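Local coordinates for solute-binding protein (PDB 2ZYO), which binds cyclodextrins and maltodextrins, here maltotetraose, and probably serves as the extracellular sugar receptor of a carbohydrate uptake system, at residues D19-E25 against I49-P55. Residue numbers count along the deposited sequence, not the author numbering.
Sequences DKLVVWE and IQVEVVP
Strands 20-25 and 50-55 run parallel, their axes 4.6 Å apart at closest approach and crossing at -21°. Lys20 pairs with Gln50 and the register continues without a bulge to Glu25 with Pro55, CA-CA 4.3 to 5.3 Å. Leu21 and Val23 each form backbone hydrogen bonds to the residues on either side of their bridge partners, Val51 and Val53, while across this pair Asp19 contributes only its O and Glu25 only its N: Gln50 N to Asp19 O (3.1 Å), Leu21 N to Gln50 O (2.8 Å), Leu21 O to Glu52 N (2.9 Å), Val23 N to Glu52 O (2.8 Å), Val23 O to Val54 N (2.8 Å) and Glu25 N to Val54 O (3.0 Å). Val22 and Trp24 turn their polar backbone atoms to Asp76 and Leu77 beyond. Proline suits position 55, where this ladder requires no amide donor. Together with helix 30-47 the strands form a beta-alpha-beta unit, the parallel architecture expected of a periplasmic-binding-protein lobe.

On the face of Leu21, Val23, Val51 and Val53, branched apolar side chains fill the space beneath helices 30-47 and 293-302; Val23 CG2 meets Val51 CG1 at 3.8 Å, and Ile49 CG2 reaches Leu21 CG at 4.1 Å. Glu25 begins on this face, but its carboxylate leaves to bond Thr36 and Lys126.

Across the sheet, the more accessible end is polar. Lys20, chi1 p and otherwise extended except for chi3 m, places NZ 2.8 Å from Glu52 OE1 in a salt bridge, while one water links Asp19 OD2 with Gln50 OE1 (2.7 Å each). Farther along, Val22 CG1 touches Val54 CG2 (4.1 Å), and Trp24, chi1 m, sets CD1 3.6 Å from Val54 CB, its large indole buried against helix 61-71.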
# COMPACT_ATOMS: atom_id res chain seq x y z
N ASP A 19 -13.00 30.56 -9.95
CA ASP A 19 -12.71 30.64 -11.38
C ASP A 19 -11.95 29.39 -11.80
O ASP A 19 -12.10 28.91 -12.93
CB ASP A 19 -11.90 31.89 -11.71
CG ASP A 19 -10.46 31.80 -11.23
OD1 ASP A 19 -10.23 31.83 -10.01
OD2 ASP A 19 -9.56 31.71 -12.09
N LYS A 20 -11.15 28.86 -10.88
CA LYS A 20 -10.32 27.70 -11.14
C LYS A 20 -10.04 26.91 -9.87
O LYS A 20 -10.01 27.46 -8.76
CB LYS A 20 -8.99 28.12 -11.79
CG LYS A 20 -7.97 28.73 -10.85
CD LYS A 20 -6.70 29.17 -11.59
CE LYS A 20 -5.86 27.98 -12.01
NZ LYS A 20 -4.50 28.40 -12.47
N LEU A 21 -9.87 25.61 -10.04
CA LEU A 21 -9.37 24.74 -9.00
C LEU A 21 -8.07 24.12 -9.51
O LEU A 21 -7.91 23.93 -10.71
CB LEU A 21 -10.39 23.65 -8.66
CG LEU A 21 -11.69 24.15 -8.01
CD1 LEU A 21 -12.77 23.07 -8.04
CD2 LEU A 21 -11.46 24.66 -6.59
N VAL A 22 -7.14 23.85 -8.60
CA VAL A 22 -5.84 23.30 -8.97
C VAL A 22 -5.69 21.89 -8.40
O VAL A 22 -6.02 21.65 -7.24
CB VAL A 22 -4.67 24.21 -8.50
CG1 VAL A 22 -3.32 23.63 -8.91
CG2 VAL A 22 -4.83 25.63 -9.05
N VAL A 23 -5.20 20.98 -9.24
CA VAL A 23 -5.01 19.59 -8.87
C VAL A 23 -3.57 19.21 -9.19
O VAL A 23 -3.09 19.49 -10.29
CB VAL A 23 -5.98 18.67 -9.66
CG1 VAL A 23 -5.67 17.21 -9.44
CG2 VAL A 23 -7.44 18.96 -9.28
N TRP A 24 -2.88 18.59 -8.24
CA TRP A 24 -1.55 18.04 -8.49
C TRP A 24 -1.64 16.53 -8.71
O TRP A 24 -2.22 15.82 -7.88
CB TRP A 24 -0.58 18.33 -7.35
CG TRP A 24 -0.19 19.77 -7.18
CD1 TRP A 24 -0.40 20.79 -8.06
CD2 TRP A 24 0.52 20.33 -6.07
NE1 TRP A 24 0.10 21.96 -7.56
CE2 TRP A 24 0.68 21.71 -6.34
CE3 TRP A 24 1.02 19.81 -4.87
CZ2 TRP A 24 1.33 22.57 -5.45
CZ3 TRP A 24 1.66 20.67 -3.99
CH2 TRP A 24 1.81 22.04 -4.28
N GLU A 25 -1.07 16.06 -9.81
CA GLU A 25 -1.10 14.64 -10.15
C GLU A 25 0.30 14.14 -10.53
O GLU A 25 1.13 14.90 -11.02
CB GLU A 25 -2.11 14.38 -11.27
CG GLU A 25 -2.27 12.91 -11.69
CD GLU A 25 -2.71 12.00 -10.55
OE1 GLU A 25 -3.91 11.67 -10.49
OE2 GLU A 25 -1.86 11.62 -9.71
N ILE A 49 -15.92 25.66 -14.47
CA ILE A 49 -14.79 25.97 -13.58
C ILE A 49 -13.52 25.39 -14.18
O ILE A 49 -13.46 24.20 -14.47
CB ILE A 49 -15.02 25.38 -12.16
CG1 ILE A 49 -16.27 26.00 -11.53
CG2 ILE A 49 -13.78 25.60 -11.28
CD1 ILE A 49 -16.85 25.19 -10.38
N GLN A 50 -12.51 26.23 -14.39
CA GLN A 50 -11.22 25.76 -14.88
C GLN A 50 -10.62 24.80 -13.86
O GLN A 50 -10.65 25.06 -12.66
CB GLN A 50 -10.26 26.94 -15.10
CG GLN A 50 -8.89 26.52 -15.66
CD GLN A 50 -7.81 27.56 -15.44
OE1 GLN A 50 -8.09 28.74 -15.20
NE2 GLN A 50 -6.56 27.13 -15.53
N VAL A 51 -10.09 23.67 -14.33
CA VAL A 51 -9.32 22.79 -13.46
C VAL A 51 -7.93 22.60 -14.04
O VAL A 51 -7.77 21.96 -15.09
CB VAL A 51 -10.01 21.43 -13.19
CG1 VAL A 51 -9.16 20.59 -12.25
CG2 VAL A 51 -11.40 21.63 -12.60
N GLU A 52 -6.94 23.18 -13.37
CA GLU A 52 -5.55 23.06 -13.79
C GLU A 52 -4.91 21.84 -13.14
O GLU A 52 -4.85 21.75 -11.91
CB GLU A 52 -4.77 24.32 -13.42
CG GLU A 52 -3.34 24.33 -13.96
CD GLU A 52 -2.48 25.45 -13.38
OE1 GLU A 52 -2.87 26.07 -12.37
OE2 GLU A 52 -1.39 25.70 -13.95
N VAL A 53 -4.45 20.92 -13.97
CA VAL A 53 -3.75 19.73 -13.50
C VAL A 53 -2.25 19.94 -13.69
O VAL A 53 -1.78 20.06 -14.83
CB VAL A 53 -4.22 18.45 -14.23
CG1 VAL A 53 -3.50 17.23 -13.68
CG2 VAL A 53 -5.72 18.28 -14.10
N VAL A 54 -1.53 19.99 -12.58
CA VAL A 54 -0.10 20.26 -12.57
C VAL A 54 0.66 18.96 -12.26
O VAL A 54 0.32 18.27 -11.30
CB VAL A 54 0.26 21.34 -11.51
CG1 VAL A 54 1.75 21.68 -11.55
CG2 VAL A 54 -0.57 22.60 -11.72
N PRO A 55 1.67 18.62 -13.07
CA PRO A 55 2.48 17.44 -12.80
C PRO A 55 3.40 17.62 -11.59
O PRO A 55 4.31 18.45 -11.61
CB PRO A 55 3.31 17.27 -14.08
CG PRO A 55 3.41 18.64 -14.64
CD PRO A 55 2.10 19.31 -14.31
O HOH W 1 -9.65 30.88 -14.67
O HOH W 2 -5.56 30.46 -14.84